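Side-chain contact in protein disulfide isomerase (Pseudomonas aeruginosa, PDB 4N30), which is a thioredoxin-fold oxidoreductase of the DsbA family that probably helps to form or rearrange disulfide bonds in other proteins: residues A[63-68]-A[103-108]. Numbering follows the deposited sequence.
Sequences DLECPF and RHQARL
Gln105, on the helix 99-131, reaches across to both Leu64 and Glu65 in the turn that leads into the helix 67-81. Its aliphatic part serves the leucine: CB of Gln105 lies 4.0 Å from CB of Leu64, and the branch CD1 of Leu64 rests against the helix backbone, 3.5 Å from O of Gln105. With CG of Leu64 beside its backbone N (chi1 -78°), chi2 of 158° directs CD1 there; a branched aliphatic group suits this buried place, where it also touches Val109. A long residue with a greasy stem and a polar end suits position 105, since its amide carbon CD comes 3.5 Å from OE1 of Glu65. The two side chains cross at about a right angle, with their flat groups turned 77° apart. The turn from Asp63 to Cys66 is a type I beta turn, reinforced by an Asx turn in which Glu65 N donates to Asp63 OD1 (2.8 Å). It carries the chain from the strand 56-62 to Cys66, the N-cap residue and first cysteine of what is probably the thioredoxin-type CxxC motif, while the helix 99-131 follows strand 86-92 and, as in DsbA proteins generally, forms part of the helical region inserted into the thioredoxin fold. A carboxylate suits buried Glu65: OE1 is hydrogen-bonded to Ser132 OG, and OE2 accepts from the backbone N of both Gly136 and Gly138.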
ATOM      1  N   ASP A  63       6.105   2.773   1.372  1.00  9.11           N
ATOM      2  CA  ASP A  63       7.321   2.151   1.986  1.00  9.13           C
ATOM      3  C   ASP A  63       7.104   2.242   3.509  1.00 10.03           C
ATOM      4  O   ASP A  63       6.741   3.307   4.041  1.00  9.71           O
ATOM      5  CB  ASP A  63       8.495   3.057   1.508  1.00  9.56           C
ATOM      6  CG  ASP A  63       9.798   2.857   2.265  1.00  9.99           C
ATOM      7  OD1 ASP A  63       9.883   2.224   3.295  1.00 10.69           O
ATOM      8  OD2 ASP A  63      10.823   3.414   1.703  1.00 10.84           O
ATOM      9  N   LEU A  64       7.226   1.083   4.179  1.00  9.62           N
ATOM     10  CA  LEU A  64       6.875   0.979   5.591  1.00  9.02           C
ATOM     11  C   LEU A  64       7.949   1.649   6.487  1.00 10.18           C
ATOM     12  O   LEU A  64       7.635   1.801   7.690  1.00 10.50           O
ATOM     13  CB  LEU A  64       6.701  -0.509   5.917  1.00  9.32           C
ATOM     14  CG  LEU A  64       5.333  -1.000   5.403  1.00 10.97           C
ATOM     15  CD1 LEU A  64       5.346  -2.535   5.214  1.00 11.96           C
ATOM     16  CD2 LEU A  64       4.165  -0.584   6.318  1.00 12.52           C
ATOM     17  N   GLU A  65       9.066   2.074   5.960  1.00  9.55           N
ATOM     18  CA  GLU A  65      10.063   2.913   6.625  1.00  9.77           C
ATOM     19  C   GLU A  65       9.869   4.373   6.360  1.00  9.60           C
ATOM     20  O   GLU A  65      10.643   5.175   6.945  1.00 10.04           O
ATOM     21  CB  GLU A  65      11.484   2.447   6.251  1.00  9.68           C
ATOM     22  CG  GLU A  65      11.854   1.066   6.810  1.00  9.53           C
ATOM     23  CD  GLU A  65      11.841   1.095   8.311  1.00 10.34           C
ATOM     24  OE1 GLU A  65      10.853   0.751   8.913  1.00 10.67           O
ATOM     25  OE2 GLU A  65      12.853   1.549   8.903  1.00 10.13           O
ATOM     26  N   CYS A  66       8.967   4.760   5.497  1.00  9.08           N
ATOM     27  CA  CYS A  66       8.896   6.180   5.057  1.00 10.26           C
ATOM     28  C   CYS A  66       8.005   6.967   5.976  1.00 10.10           C
ATOM     29  O   CYS A  66       6.859   6.633   6.303  1.00 10.63           O
ATOM     30  CB  CYS A  66       8.308   6.158   3.629  1.00 10.05           C
ATOM     31  SG  CYS A  66       7.794   7.827   3.101  1.00 12.02           S
ATOM     32  N   PRO A  67       8.586   8.067   6.517  1.00 10.64           N
ATOM     33  CA  PRO A  67       7.831   8.857   7.517  1.00 10.81           C
ATOM     34  C   PRO A  67       6.630   9.529   6.909  1.00 11.28           C
ATOM     35  O   PRO A  67       5.691   9.844   7.677  1.00 12.21           O
ATOM     36  CB  PRO A  67       8.918   9.886   7.998  1.00 12.13           C
ATOM     37  CG  PRO A  67       9.837  10.020   6.845  1.00 13.26           C
ATOM     38  CD  PRO A  67       9.926   8.618   6.222  1.00 11.15           C
ATOM     39  N   PHE A  68       6.691   9.825   5.640  1.00 10.66           N
ATOM     40  CA  PHE A  68       5.495  10.389   4.967  1.00 11.92           C
ATOM     41  C   PHE A  68       4.374   9.371   4.867  1.00 11.22           C
ATOM     42  O   PHE A  68       3.210   9.650   5.155  1.00 12.05           O
ATOM     43  CB  PHE A  68       5.916  10.930   3.573  1.00 12.83           C
ATOM     44  CG  PHE A  68       6.958  12.014   3.599  1.00 13.27           C
ATOM     45  CD1 PHE A  68       6.626  13.331   4.024  1.00 18.59           C
ATOM     46  CD2 PHE A  68       8.249  11.733   3.112  1.00 15.61           C
ATOM     47  CE1 PHE A  68       7.652  14.335   3.997  1.00 20.11           C
ATOM     48  CE2 PHE A  68       9.222  12.743   3.030  1.00 18.79           C
ATOM     49  CZ  PHE A  68       8.933  14.016   3.464  1.00 18.42           C
ATOM     50  N   ARG A 103      12.304  -3.697   2.792  1.00 10.72           N
ATOM     51  CA  ARG A 103      11.990  -4.941   1.996  1.00 11.02           C
ATOM     52  C   ARG A 103      11.425  -6.052   2.905  1.00 11.61           C
ATOM     53  O   ARG A 103      10.440  -6.703   2.533  1.00 11.10           O
ATOM     54  CB  ARG A 103      13.264  -5.426   1.285  1.00 12.34           C
ATOM     55  CG  ARG A 103      13.831  -4.373   0.357  1.00 14.76           C
ATOM     56  CD  ARG A 103      14.964  -4.870  -0.501  1.00 17.14           C
ATOM     57  NE  ARG A 103      16.125  -5.320   0.268  1.00 19.96           N
ATOM     58  CZ  ARG A 103      17.256  -4.623   0.437  1.00 22.29           C
ATOM     59  NH1 ARG A 103      17.435  -3.368  -0.032  1.00 26.12           N
ATOM     60  NH2 ARG A 103      18.253  -5.239   1.092  1.00 26.59           N
ATOM     61  N   HIS A 104      12.082  -6.276   4.048  1.00 10.84           N
ATOM     62  CA  HIS A 104      11.610  -7.341   4.949  1.00 10.53           C
ATOM     63  C   HIS A 104      10.202  -6.980   5.420  1.00 11.57           C
ATOM     64  O   HIS A 104       9.364  -7.899   5.519  1.00 11.59           O
ATOM     65  CB  HIS A 104      12.561  -7.232   6.180  1.00 11.69           C
ATOM     66  CG  HIS A 104      12.167  -8.123   7.321  1.00 11.43           C
ATOM     67  ND1 HIS A 104      11.977  -9.490   7.162  1.00 14.11           N
ATOM     68  CD2 HIS A 104      11.889  -7.778   8.595  1.00 11.62           C
ATOM     69  CE1 HIS A 104      11.636  -9.976   8.379  1.00 14.09           C
ATOM     70  NE2 HIS A 104      11.562  -8.942   9.258  1.00 14.55           N
ATOM     71  N   GLN A 105       9.902  -5.698   5.693  1.00 10.58           N
ATOM     72  CA  GLN A 105       8.580  -5.327   6.168  1.00  9.61           C
ATOM     73  C   GLN A 105       7.537  -5.488   5.071  1.00 10.95           C
ATOM     74  O   GLN A 105       6.377  -5.907   5.392  1.00 10.55           O
ATOM     75  CB  GLN A 105       8.648  -3.918   6.728  1.00 10.58           C
ATOM     76  CG  GLN A 105       9.424  -3.960   8.060  1.00 11.54           C
ATOM     77  CD  GLN A 105       9.992  -2.586   8.445  1.00 11.14           C
ATOM     78  OE1 GLN A 105       9.473  -1.496   8.012  1.00 13.81           O
ATOM     79  NE2 GLN A 105      11.000  -2.594   9.240  1.00 10.22           N
ATOM     80  N   ALA A 106       7.870  -5.242   3.789  1.00  9.36           N
ATOM     81  CA  ALA A 106       6.961  -5.516   2.715  1.00  9.69           C
ATOM     82  C   ALA A 106       6.589  -7.027   2.702  1.00 10.00           C
ATOM     83  O   ALA A 106       5.445  -7.403   2.476  1.00 10.83           O
ATOM     84  CB  ALA A 106       7.578  -5.050   1.386  1.00 10.55           C
ATOM     85  N   ARG A 107       7.599  -7.850   2.890  1.00  9.91           N
ATOM     86  CA  ARG A 107       7.320  -9.290   2.903  1.00  9.89           C
ATOM     87  C   ARG A 107       6.483  -9.673   4.087  1.00 10.50           C
ATOM     88  O   ARG A 107       5.582 -10.556   3.932  1.00 11.19           O
ATOM     89  CB  ARG A 107       8.643 -10.044   2.880  1.00 12.08           C
ATOM     90  CG  ARG A 107       9.510  -9.916   1.617  1.00 13.08           C
ATOM     91  CD  ARG A 107      10.833 -10.654   1.657  1.00 17.02           C
ATOM     92  NE  ARG A 107      11.774 -10.105   0.742  1.00 21.84           N
ATOM     93  CZ  ARG A 107      12.865  -9.377   1.084  1.00 19.63           C
ATOM     94  NH1 ARG A 107      13.303  -9.310   2.335  1.00 26.56           N
ATOM     95  NH2 ARG A 107      13.618  -8.977   0.073  1.00 33.34           N
ATOM     96  N   LEU A 108       6.672  -9.119   5.242  1.00  9.95           N
ATOM     97  CA  LEU A 108       5.880  -9.424   6.420  1.00 10.44           C
ATOM     98  C   LEU A 108       4.413  -9.100   6.147  1.00 10.59           C
ATOM     99  O   LEU A 108       3.522  -9.935   6.465  1.00 11.38           O
ATOM    100  CB  LEU A 108       6.310  -8.634   7.647  1.00 10.41           C
ATOM    101  CG  LEU A 108       7.587  -9.104   8.242  1.00 11.01           C
ATOM    102  CD1 LEU A 108       7.984  -8.132   9.350  1.00 12.67           C
ATOM    103  CD2 LEU A 108       7.466 -10.515   8.777  1.00 13.16           C
TER